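Local coordinates for manganese-binding protein (Chlamydia trachomatis, PDB 6NSI) that captures iron, and also manganese and nickel, and delivers the ion to the membrane permease of an ABC transporter for import into the cytoplasm, at residues 101-106 / 171-176; 256-261 / 271-276; 88-93 / 107-112. All coordinates share one frame; numbering follows the deposited sequence.

How the contacts relate
Contacts 1 and 2 meet at the Fe(III) ion: contact 1 supplies His102, contact 2 supplies Asp260, and His36 and His168 complete the set of protein ligands. Their centres lie about 12 Å apart, and besides the shared metal they are joined by a probable hydrogen bond from Trp104 NE1 to Ser259 O of 3.0 Å. Contact 3 stands further back, its centre about 9 Å from that of contact 1 and about 19 Å from that of contact 2. It reaches contact 1 through segment 88-93, where Leu93 N and Asp91 O probably bond to Tyr173 OH and Arg176 NH1, and its helix follows directly on segment 101-106.

Contact 1: residues 101-106 / 171-176; sequences PHIWTD and FSYFTR. With FE (Fe (III) ion), chain B.
Ile103 lays its CG2 methyl over one face of the Tyr173 ring, and this is the tight part of the contact. The methyl carbon sits 3.8 Å from the ring centroid and 17° off the normal, a CH-pi contact displaced toward CZ, with the two side chains side by side and pointing the same way. The Tyr173 hydroxyl continues past the methyl to bond with Asp100 O and Leu93 N, which fixes the far end of the ring. Close by, His102 O comes within 3.3 Å of Tyr173 CD1.

Thr105 carries the next step. With chi1 at 70°, OG1 sits between the backbone N and the carbonyl carbon, facing the start of helix 172-178. It accepts a weak hydrogen bond from Phe174 N, 3.3 Å long and bent to 126°, and donates to water 1, which donates to His102 O and accepts from Tyr173 N, tying the three polar groups together. On its other branch Thr105 CG2 only brushes Phe171 CD2, at 4.2 Å.

Toward the partly exposed Arg176 the fit is looser and runs through a second water. Water 2 donates to Asp106 OD2 and Tyr173 O and accepts from Arg176 NH2, bridging opposite charges whose nearest atoms, OD2 and NH2, stay 4.8 Å apart. Asp106 is the N-cap residue of helix 107-124, its OD1 accepting from the backbone N of Val109.

At the opposite end of segment 101-106, His102 turns its imidazole away from the helix and binds iron through NE2 at 2.2 Å, while ND1 is held by Asp100 OD1. Three histidines and a carboxylate, His36, His102, His168 and Asp260, with His102 oriented by the second-shell Asp100, make up the metal site of this family 9 solute-binding protein.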
loop_
_atom_site.group_PDB
_atom_site.type_symbol
_atom_site.label_atom_id
_atom_site.label_comp_id
_atom_site.label_asym_id
_atom_site.label_seq_id
_atom_site.Cartn_x
_atom_site.Cartn_y
_atom_site.Cartn_z
ATOM N N PRO A 101 5.080 6.404 -0.946
ATOM C CA PRO A 101 5.008 5.303 -1.921
ATOM C C PRO A 101 3.759 4.436 -1.830
ATOM O O PRO A 101 3.572 3.575 -2.704
ATOM C CB PRO A 101 6.252 4.475 -1.583
ATOM C CG PRO A 101 6.383 4.661 -0.095
ATOM C CD PRO A 101 5.990 6.090 0.173
ATOM N N HIS A 102 2.897 4.633 -0.824
ATOM C CA HIS A 102 1.890 3.627 -0.483
ATOM C C HIS A 102 0.638 3.704 -1.340
ATOM O O HIS A 102 -0.476 3.719 -0.800
ATOM C CB HIS A 102 1.496 3.756 0.993
ATOM C CG HIS A 102 2.660 3.641 1.929
ATOM N ND1 HIS A 102 3.384 4.737 2.361
ATOM C CD2 HIS A 102 3.227 2.560 2.522
ATOM C CE1 HIS A 102 4.344 4.333 3.178
ATOM N NE2 HIS A 102 4.267 3.020 3.296
ATOM N N ILE A 103 0.788 3.713 -2.670
ATOM C CA ILE A 103 -0.388 3.880 -3.530
ATOM C C ILE A 103 -1.231 2.619 -3.660
ATOM O O ILE A 103 -2.361 2.694 -4.160
ATOM C CB ILE A 103 0.027 4.367 -4.934
ATOM C CG1 ILE A 103 1.055 3.416 -5.562
ATOM C CG2 ILE A 103 0.557 5.814 -4.872
ATOM C CD1 ILE A 103 1.418 3.738 -7.049
ATOM N N TRP A 104 -0.730 1.457 -3.229
ATOM C CA TRP A 104 -1.470 0.209 -3.396
ATOM C C TRP A 104 -2.639 0.059 -2.427
ATOM O O TRP A 104 -3.359 -0.945 -2.511
ATOM C CB TRP A 104 -0.532 -0.995 -3.242
ATOM C CG TRP A 104 0.165 -1.007 -1.895
ATOM C CD1 TRP A 104 -0.309 -1.538 -0.723
ATOM C CD2 TRP A 104 1.441 -0.437 -1.590
ATOM N NE1 TRP A 104 0.608 -1.339 0.299
ATOM C CE2 TRP A 104 1.691 -0.672 -0.209
ATOM C CE3 TRP A 104 2.408 0.235 -2.346
ATOM C CZ2 TRP A 104 2.862 -0.250 0.420
ATOM C CZ3 TRP A 104 3.572 0.651 -1.717
ATOM C CH2 TRP A 104 3.789 0.408 -0.347
ATOM N N THR A 105 -2.845 1.000 -1.502
ATOM C CA THR A 105 -4.046 0.975 -0.673
ATOM C C THR A 105 -5.212 1.713 -1.308
ATOM O O THR A 105 -6.321 1.669 -0.764
ATOM C CB THR A 105 -3.786 1.593 0.703
ATOM O OG1 THR A 105 -3.587 3.009 0.559
ATOM C CG2 THR A 105 -2.542 0.948 1.373
ATOM N N ASP A 106 -4.980 2.422 -2.409
ATOM C CA ASP A 106 -6.038 3.084 -3.156
ATOM C C ASP A 106 -6.277 2.220 -4.395
ATOM O O ASP A 106 -5.450 2.194 -5.314
ATOM C CB ASP A 106 -5.625 4.522 -3.486
ATOM C CG ASP A 106 -6.627 5.250 -4.398
ATOM O OD1 ASP A 106 -7.366 4.577 -5.151
ATOM O OD2 ASP A 106 -6.648 6.507 -4.382
ATOM N N PHE A 171 -1.391 4.698 5.109
ATOM C CA PHE A 171 -2.774 4.745 4.650
ATOM C C PHE A 171 -3.225 6.157 4.267
ATOM O O PHE A 171 -4.427 6.457 4.279
ATOM C CB PHE A 171 -3.690 4.139 5.713
ATOM C CG PHE A 171 -3.364 2.690 6.026
ATOM C CD1 PHE A 171 -2.486 2.367 7.056
ATOM C CD2 PHE A 171 -3.922 1.660 5.275
ATOM C CE1 PHE A 171 -2.180 1.037 7.344
ATOM C CE2 PHE A 171 -3.621 0.323 5.552
ATOM C CZ PHE A 171 -2.758 0.010 6.591
ATOM N N SER A 172 -2.286 7.033 3.896
ATOM C CA SER A 172 -2.700 8.372 3.479
ATOM C C SER A 172 -3.535 8.337 2.198
ATOM O O SER A 172 -4.541 9.052 2.089
ATOM C CB SER A 172 -1.482 9.284 3.309
ATOM O OG SER A 172 -1.015 9.725 4.576
ATOM N N TYR A 173 -3.133 7.535 1.204
ATOM C CA TYR A 173 -3.936 7.446 -0.021
ATOM C C TYR A 173 -5.307 6.844 0.261
ATOM O O TYR A 173 -6.331 7.335 -0.232
ATOM C CB TYR A 173 -3.200 6.624 -1.080
ATOM C CG TYR A 173 -1.950 7.303 -1.577
ATOM C CD1 TYR A 173 -0.704 6.975 -1.048
ATOM C CD2 TYR A 173 -2.013 8.270 -2.567
ATOM C CE1 TYR A 173 0.447 7.589 -1.500
ATOM C CE2 TYR A 173 -0.875 8.900 -3.019
ATOM C CZ TYR A 173 0.356 8.557 -2.492
ATOM O OH TYR A 173 1.497 9.182 -2.947
ATOM N N PHE A 174 -5.327 5.745 1.017
ATOM C CA PHE A 174 -6.558 5.122 1.483
ATOM C C PHE A 174 -7.484 6.148 2.128
ATOM O O PHE A 174 -8.686 6.213 1.828
ATOM C CB PHE A 174 -6.161 4.012 2.480
ATOM C CG PHE A 174 -7.308 3.225 3.047
ATOM C CD1 PHE A 174 -7.999 3.675 4.179
ATOM C CD2 PHE A 174 -7.656 2.004 2.487
ATOM C CE1 PHE A 174 -9.035 2.943 4.705
ATOM C CE2 PHE A 174 -8.696 1.258 3.005
ATOM C CZ PHE A 174 -9.382 1.721 4.126
ATOM N N THR A 175 -6.933 6.947 3.043
ATOM C CA THR A 175 -7.726 7.898 3.812
ATOM C C THR A 175 -8.290 8.998 2.920
ATOM O O THR A 175 -9.450 9.400 3.066
ATOM C CB THR A 175 -6.846 8.512 4.902
ATOM O OG1 THR A 175 -6.418 7.488 5.831
ATOM C CG2 THR A 175 -7.593 9.638 5.622
ATOM N N ARG A 176 -7.456 9.524 2.023
ATOM C CA ARG A 176 -7.885 10.575 1.103
ATOM C C ARG A 176 -9.006 10.085 0.181
ATOM O O ARG A 176 -9.974 10.813 -0.075
ATOM C CB ARG A 176 -6.671 11.062 0.296
ATOM C CG ARG A 176 -6.885 12.373 -0.495
ATOM C CD ARG A 176 -5.665 12.716 -1.389
ATOM N NE ARG A 176 -5.386 11.665 -2.374
ATOM C CZ ARG A 176 -4.440 11.727 -3.324
ATOM N NH1 ARG A 176 -3.649 12.798 -3.426
ATOM N NH2 ARG A 176 -4.281 10.712 -4.183
HETATM FE FE FE B . 5.339 1.620 4.589
HETATM O O HOH W 1 -1.646 4.764 1.548
HETATM O O HOH W 2 -5.988 8.581 -2.846
#

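Contact 2: residues 256-261 / 271-276; sequences PLYSDN and QHNVRT. With FE (Fe (III) ion), chain B.
His272 presents a face to the edge of Tyr258, an offset edge-to-face pair with planes at 81° and centroids 5.8 Å apart; Tyr258 CD1 is the ring atom nearest His272 CD2. Thr276 OG1, one turn further along the helix, lies over a face of the imidazole toward its rim. At the edge of the same ring sit Pro256 O and, in plane, Asn273 OD1, which also lies near the plane of the Tyr258 ring at its edge. The pair packs loop 256-261 onto helix 266-280 in this family 9 solute-binding protein, and the same loop carries Asp260 to the metal further along.

Three hydrogen bonds do the holding. His272 NE2 donates to Pro256 O, nearly in line with the carbonyl but with the oxygen 16° out of the imidazole plane. Asn273 CG lies anti to the carbonyl carbon (chi1 -80°), and its amide meets the backbone of Tyr258 at both ends: OD1 accepts from Tyr258 N at 3.0 Å, the N-H in the amide's carbonyl plane on a lone pair, while ND2 donates a hydrogen bond to Tyr258 O. Such a two-point grip fixes the rotation of the amide and ties Tyr258's backbone to the helix.

Apolar contact is modest: Leu257 CD2 rests against Thr276 CG2 at 3.8 Å, and Ile277 of the same helix also touches Leu257. Beyond Tyr258 the loop turns away from the helix; Ser259 OG bonds to Glu229 and Asn261 ND2 to Gly31 O and Asp230. Asp260 chelates the iron unevenly, OD1 at 2.0 Å and OD2 at 2.4 Å.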
loop_
_atom_site.group_PDB
_atom_site.type_symbol
_atom_site.label_atom_id
_atom_site.label_comp_id
_atom_site.label_asym_id
_atom_site.label_seq_id
_atom_site.Cartn_x
_atom_site.Cartn_y
_atom_site.Cartn_z
ATOM N N PRO A 256 -4.754 -7.206 12.915
ATOM C CA PRO A 256 -3.772 -6.232 12.425
ATOM C C PRO A 256 -4.079 -5.839 10.990
ATOM O O PRO A 256 -4.708 -6.588 10.236
ATOM C CB PRO A 256 -2.435 -6.982 12.533
ATOM C CG PRO A 256 -2.798 -8.430 12.407
ATOM C CD PRO A 256 -4.208 -8.579 12.973
ATOM N N LEU A 257 -3.651 -4.633 10.626
ATOM C CA LEU A 257 -3.714 -4.220 9.237
ATOM C C LEU A 257 -2.427 -4.634 8.537
ATOM O O LEU A 257 -1.395 -4.852 9.167
ATOM C CB LEU A 257 -3.918 -2.710 9.132
ATOM C CG LEU A 257 -5.180 -2.103 9.754
ATOM C CD1 LEU A 257 -5.130 -0.574 9.561
ATOM C CD2 LEU A 257 -6.425 -2.664 9.074
ATOM N N TYR A 258 -2.495 -4.758 7.222
ATOM C CA TYR A 258 -1.304 -5.067 6.437
ATOM C C TYR A 258 -0.947 -3.826 5.636
ATOM O O TYR A 258 -1.634 -3.482 4.672
ATOM C CB TYR A 258 -1.536 -6.290 5.558
ATOM C CG TYR A 258 -1.654 -7.526 6.416
ATOM C CD1 TYR A 258 -2.831 -7.800 7.119
ATOM C CD2 TYR A 258 -0.586 -8.398 6.564
ATOM C CE1 TYR A 258 -2.939 -8.924 7.932
ATOM C CE2 TYR A 258 -0.690 -9.516 7.373
ATOM C CZ TYR A 258 -1.866 -9.774 8.052
ATOM O OH TYR A 258 -1.962 -10.896 8.858
ATOM N N SER A 259 0.119 -3.149 6.059
ATOM C CA SER A 259 0.527 -1.883 5.466
ATOM C C SER A 259 1.515 -2.085 4.316
ATOM O O SER A 259 1.277 -1.640 3.190
ATOM C CB SER A 259 1.164 -1.007 6.547
ATOM O OG SER A 259 2.287 -1.689 7.095
ATOM N N ASP A 260 2.641 -2.737 4.594
ATOM C CA ASP A 260 3.745 -2.822 3.653
ATOM C C ASP A 260 3.877 -4.211 3.045
ATOM O O ASP A 260 4.837 -4.478 2.306
ATOM C CB ASP A 260 5.049 -2.422 4.341
ATOM C CG ASP A 260 5.143 -0.922 4.616
ATOM O OD1 ASP A 260 4.452 -0.109 3.944
ATOM O OD2 ASP A 260 5.933 -0.556 5.513
ATOM N N ASN A 261 2.948 -5.111 3.347
ATOM C CA ASN A 261 3.078 -6.482 2.891
ATOM C C ASN A 261 1.684 -7.058 2.680
ATOM O O ASN A 261 0.674 -6.363 2.805
ATOM C CB ASN A 261 3.910 -7.324 3.870
ATOM C CG ASN A 261 3.221 -7.525 5.230
ATOM O OD1 ASN A 261 2.343 -6.755 5.623
ATOM N ND2 ASN A 261 3.646 -8.550 5.961
ATOM N N GLN A 271 -9.146 -6.580 1.020
ATOM C CA GLN A 271 -10.458 -6.862 1.597
ATOM C C GLN A 271 -10.389 -6.904 3.122
ATOM O O GLN A 271 -11.213 -6.280 3.806
ATOM C CB GLN A 271 -11.008 -8.177 1.050
ATOM C CG GLN A 271 -11.267 -8.148 -0.453
ATOM C CD GLN A 271 -11.788 -9.476 -0.999
ATOM O OE1 GLN A 271 -11.182 -10.533 -0.795
ATOM N NE2 GLN A 271 -12.920 -9.422 -1.700
ATOM N N HIS A 272 -9.406 -7.632 3.671
ATOM C CA HIS A 272 -9.272 -7.721 5.124
ATOM C C HIS A 272 -9.087 -6.343 5.753
ATOM O O HIS A 272 -9.679 -6.044 6.802
ATOM C CB HIS A 272 -8.097 -8.628 5.506
ATOM C CG HIS A 272 -7.698 -8.505 6.947
ATOM N ND1 HIS A 272 -8.126 -9.388 7.918
ATOM C CD2 HIS A 272 -6.933 -7.583 7.586
ATOM C CE1 HIS A 272 -7.630 -9.022 9.088
ATOM N NE2 HIS A 272 -6.910 -7.926 8.915
ATOM N N ASN A 273 -8.241 -5.501 5.142
ATOM C CA ASN A 273 -8.017 -4.160 5.674
ATOM C C ASN A 273 -9.314 -3.364 5.696
ATOM O O ASN A 273 -9.610 -2.671 6.675
ATOM C CB ASN A 273 -6.967 -3.429 4.840
ATOM C CG ASN A 273 -5.539 -3.829 5.202
ATOM O OD1 ASN A 273 -5.285 -4.448 6.242
ATOM N ND2 ASN A 273 -4.601 -3.459 4.350
ATOM N N VAL A 274 -10.096 -3.448 4.615
ATOM C CA VAL A 274 -11.338 -2.682 4.548
ATOM C C VAL A 274 -12.340 -3.202 5.571
ATOM O O VAL A 274 -13.002 -2.418 6.259
ATOM C CB VAL A 274 -11.905 -2.714 3.113
ATOM C CG1 VAL A 274 -13.339 -2.168 3.086
ATOM C CG2 VAL A 274 -11.001 -1.903 2.178
ATOM N N ARG A 275 -12.470 -4.529 5.685
ATOM C CA ARG A 275 -13.361 -5.115 6.684
ATOM C C ARG A 275 -12.963 -4.682 8.089
ATOM O O ARG A 275 -13.805 -4.238 8.874
ATOM C CB ARG A 275 -13.334 -6.643 6.581
ATOM C CG ARG A 275 -14.150 -7.212 5.431
ATOM C CD ARG A 275 -14.029 -8.750 5.325
ATOM N NE ARG A 275 -13.976 -9.173 3.925
ATOM C CZ ARG A 275 -15.051 -9.456 3.189
ATOM N NH1 ARG A 275 -16.267 -9.375 3.732
ATOM N NH2 ARG A 275 -14.918 -9.823 1.912
ATOM N N THR A 276 -11.673 -4.818 8.416
ATOM C CA THR A 276 -11.170 -4.435 9.729
ATOM C C THR A 276 -11.452 -2.961 10.030
ATOM O O THR A 276 -12.022 -2.627 11.073
ATOM C CB THR A 276 -9.673 -4.750 9.805
ATOM O OG1 THR A 276 -9.497 -6.157 9.582
ATOM C CG2 THR A 276 -9.074 -4.373 11.195
HETATM FE FE FE B . 5.339 1.620 4.589
#

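Contact 3: residues 88-93 / 107-112; sequences NCFDLL and MRVWGA
Cys89 meets helix 107-124 with both its backbone and its side chain. Its carbonyl oxygen receives the end of Arg108: NH2 donates to Cys89 O at 2.7 Å, with an N-H...O angle of 166°. The oxygen lies close to the guanidinium plane, at its edge, and the donor is tilted slightly from the carbonyl plane. The Arg108 chain is bent at chi3 (80°), which sets NE off the extended course. On the side-chain side, Cys89 CB lies 4.5 Å from Ala112 CB, a light apolar touch one turn further along the helix from Arg108.

Phe90 makes the buried half. Its CB rests against two residues of the helix, 3.9 Å from Arg108 NH2 and 4.0 Å from Val109 CG2. The other Val109 branch, CG1, stands over one face of the phenyl ring, with CG the ring atom it approaches most closely at 4.1 Å. Phe90 and Val109 cross at about a right angle. With chi1 at 78°, Phe90 CG lies between the backbone N and the carbonyl carbon. The far end of the ring leads away from helix 107-124.

Contact is therefore firm at one polar point and otherwise rather thin, plain packing of a loop on a helix with the side chain of Phe90 about 9 Å from that of iron ligand His102. The loop leaves helix 80-85 through a Schellman motif with Asn88 as its C-prime residue, and leads on to strand 94-95. Leu84 of helix 80-85 touches Cys89 and Ala112, Leu85 backs Phe90, and Ile103 touches both Phe90 and Val109; helix 129-154 packs on helix 107-124 at Met107 and Trp110.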
loop_
_atom_site.group_PDB
_atom_site.type_symbol
_atom_site.label_atom_id
_atom_site.label_comp_id
_atom_site.label_asym_id
_atom_site.label_seq_id
_atom_site.Cartn_x
_atom_site.Cartn_y
_atom_site.Cartn_z
ATOM N N ASN A 88 -0.252 11.988 -14.854
ATOM C CA ASN A 88 -1.096 12.523 -13.787
ATOM C C ASN A 88 -2.267 11.580 -13.504
ATOM O O ASN A 88 -3.404 12.025 -13.297
ATOM C CB ASN A 88 -1.588 13.938 -14.136
ATOM C CG ASN A 88 -1.668 14.861 -12.905
ATOM O OD1 ASN A 88 -1.259 14.499 -11.798
ATOM N ND2 ASN A 88 -2.188 16.060 -13.108
ATOM N N CYS A 89 -1.997 10.269 -13.526
ATOM C CA CYS A 89 -2.999 9.291 -13.116
ATOM C C CYS A 89 -3.424 9.515 -11.673
ATOM O O CYS A 89 -4.560 9.192 -11.299
ATOM C CB CYS A 89 -2.458 7.867 -13.286
ATOM S SG CYS A 89 -2.229 7.319 -15.008
ATOM N N PHE A 90 -2.531 10.058 -10.850
ATOM C CA PHE A 90 -2.857 10.360 -9.466
ATOM C C PHE A 90 -2.042 11.563 -9.021
ATOM O O PHE A 90 -1.099 11.994 -9.691
ATOM C CB PHE A 90 -2.607 9.154 -8.546
ATOM C CG PHE A 90 -1.156 8.935 -8.194
ATOM C CD1 PHE A 90 -0.263 8.461 -9.135
ATOM C CD2 PHE A 90 -0.694 9.185 -6.907
ATOM C CE1 PHE A 90 1.068 8.257 -8.820
ATOM C CE2 PHE A 90 0.638 8.978 -6.574
ATOM C CZ PHE A 90 1.522 8.509 -7.531
ATOM N N ASP A 91 -2.429 12.109 -7.878
ATOM C CA ASP A 91 -1.706 13.199 -7.243
ATOM C C ASP A 91 -0.817 12.602 -6.159
ATOM O O ASP A 91 -1.322 12.014 -5.200
ATOM C CB ASP A 91 -2.673 14.227 -6.653
ATOM C CG ASP A 91 -3.499 14.945 -7.726
ATOM O OD1 ASP A 91 -3.006 15.093 -8.872
ATOM O OD2 ASP A 91 -4.640 15.354 -7.419
ATOM N N LEU A 92 0.495 12.740 -6.333
ATOM C CA LEU A 92 1.464 12.246 -5.362
ATOM C C LEU A 92 1.269 12.897 -3.999
ATOM O O LEU A 92 1.115 14.115 -3.896
ATOM C CB LEU A 92 2.881 12.530 -5.863
ATOM C CG LEU A 92 4.068 11.949 -5.102
ATOM C CD1 LEU A 92 3.946 10.445 -5.044
ATOM C CD2 LEU A 92 5.372 12.348 -5.789
ATOM N N LEU A 93 1.292 12.088 -2.948
ATOM C CA LEU A 93 1.365 12.619 -1.598
ATOM C C LEU A 93 2.809 12.584 -1.127
ATOM O O LEU A 93 3.635 11.827 -1.642
ATOM C CB LEU A 93 0.470 11.830 -0.639
ATOM C CG LEU A 93 -1.007 11.860 -1.034
ATOM C CD1 LEU A 93 -1.841 10.926 -0.164
ATOM C CD2 LEU A 93 -1.534 13.288 -0.989
ATOM N N MET A 107 -7.396 1.490 -4.400
ATOM C CA MET A 107 -7.658 0.488 -5.431
ATOM C C MET A 107 -7.873 1.104 -6.812
ATOM O O MET A 107 -7.671 0.419 -7.819
ATOM C CB MET A 107 -8.862 -0.366 -5.018
ATOM C CG MET A 107 -9.166 -1.559 -5.947
ATOM S SD MET A 107 -7.877 -2.832 -6.063
ATOM C CE MET A 107 -7.669 -3.380 -4.364
ATOM N N ARG A 108 -8.261 2.376 -6.897
ATOM C CA ARG A 108 -8.317 3.010 -8.214
ATOM C C ARG A 108 -6.917 3.294 -8.740
ATOM O O ARG A 108 -6.627 3.065 -9.924
ATOM C CB ARG A 108 -9.129 4.298 -8.158
ATOM C CG ARG A 108 -9.208 5.011 -9.502
ATOM C CD ARG A 108 -9.504 6.492 -9.324
ATOM N NE ARG A 108 -8.309 7.252 -8.958
ATOM C CZ ARG A 108 -7.335 7.580 -9.804
ATOM N NH1 ARG A 108 -7.408 7.213 -11.083
ATOM N NH2 ARG A 108 -6.286 8.276 -9.369
ATOM N N VAL A 109 -6.032 3.794 -7.874
ATOM C CA VAL A 109 -4.658 4.046 -8.294
ATOM C C VAL A 109 -3.960 2.729 -8.635
ATOM O O VAL A 109 -3.311 2.614 -9.679
ATOM C CB VAL A 109 -3.910 4.851 -7.206
ATOM C CG1 VAL A 109 -2.455 5.131 -7.611
ATOM C CG2 VAL A 109 -4.638 6.176 -6.924
ATOM N N TRP A 110 -4.115 1.701 -7.790
ATOM C CA TRP A 110 -3.452 0.433 -8.077
ATOM C C TRP A 110 -4.024 -0.225 -9.330
ATOM O O TRP A 110 -3.312 -0.958 -10.026
ATOM C CB TRP A 110 -3.552 -0.511 -6.877
ATOM C CG TRP A 110 -2.403 -1.503 -6.817
ATOM C CD1 TRP A 110 -2.498 -2.866 -6.776
ATOM C CD2 TRP A 110 -0.994 -1.201 -6.787
ATOM N NE1 TRP A 110 -1.245 -3.435 -6.720
ATOM C CE2 TRP A 110 -0.304 -2.436 -6.717
ATOM C CE3 TRP A 110 -0.251 -0.012 -6.796
ATOM C CZ2 TRP A 110 1.088 -2.516 -6.679
ATOM C CZ3 TRP A 110 1.144 -0.098 -6.751
ATOM C CH2 TRP A 110 1.790 -1.338 -6.695
ATOM N N GLY A 111 -5.295 0.018 -9.636
ATOM C CA GLY A 111 -5.819 -0.411 -10.924
ATOM C C GLY A 111 -5.077 0.232 -12.078
ATOM O O GLY A 111 -4.703 -0.438 -13.047
ATOM N N ALA A 112 -4.850 1.547 -11.990
ATOM C CA ALA A 112 -4.012 2.219 -12.979
ATOM C C ALA A 112 -2.609 1.619 -13.016
ATOM O O ALA A 112 -2.041 1.417 -14.095
ATOM C CB ALA A 112 -3.949 3.715 -12.683
#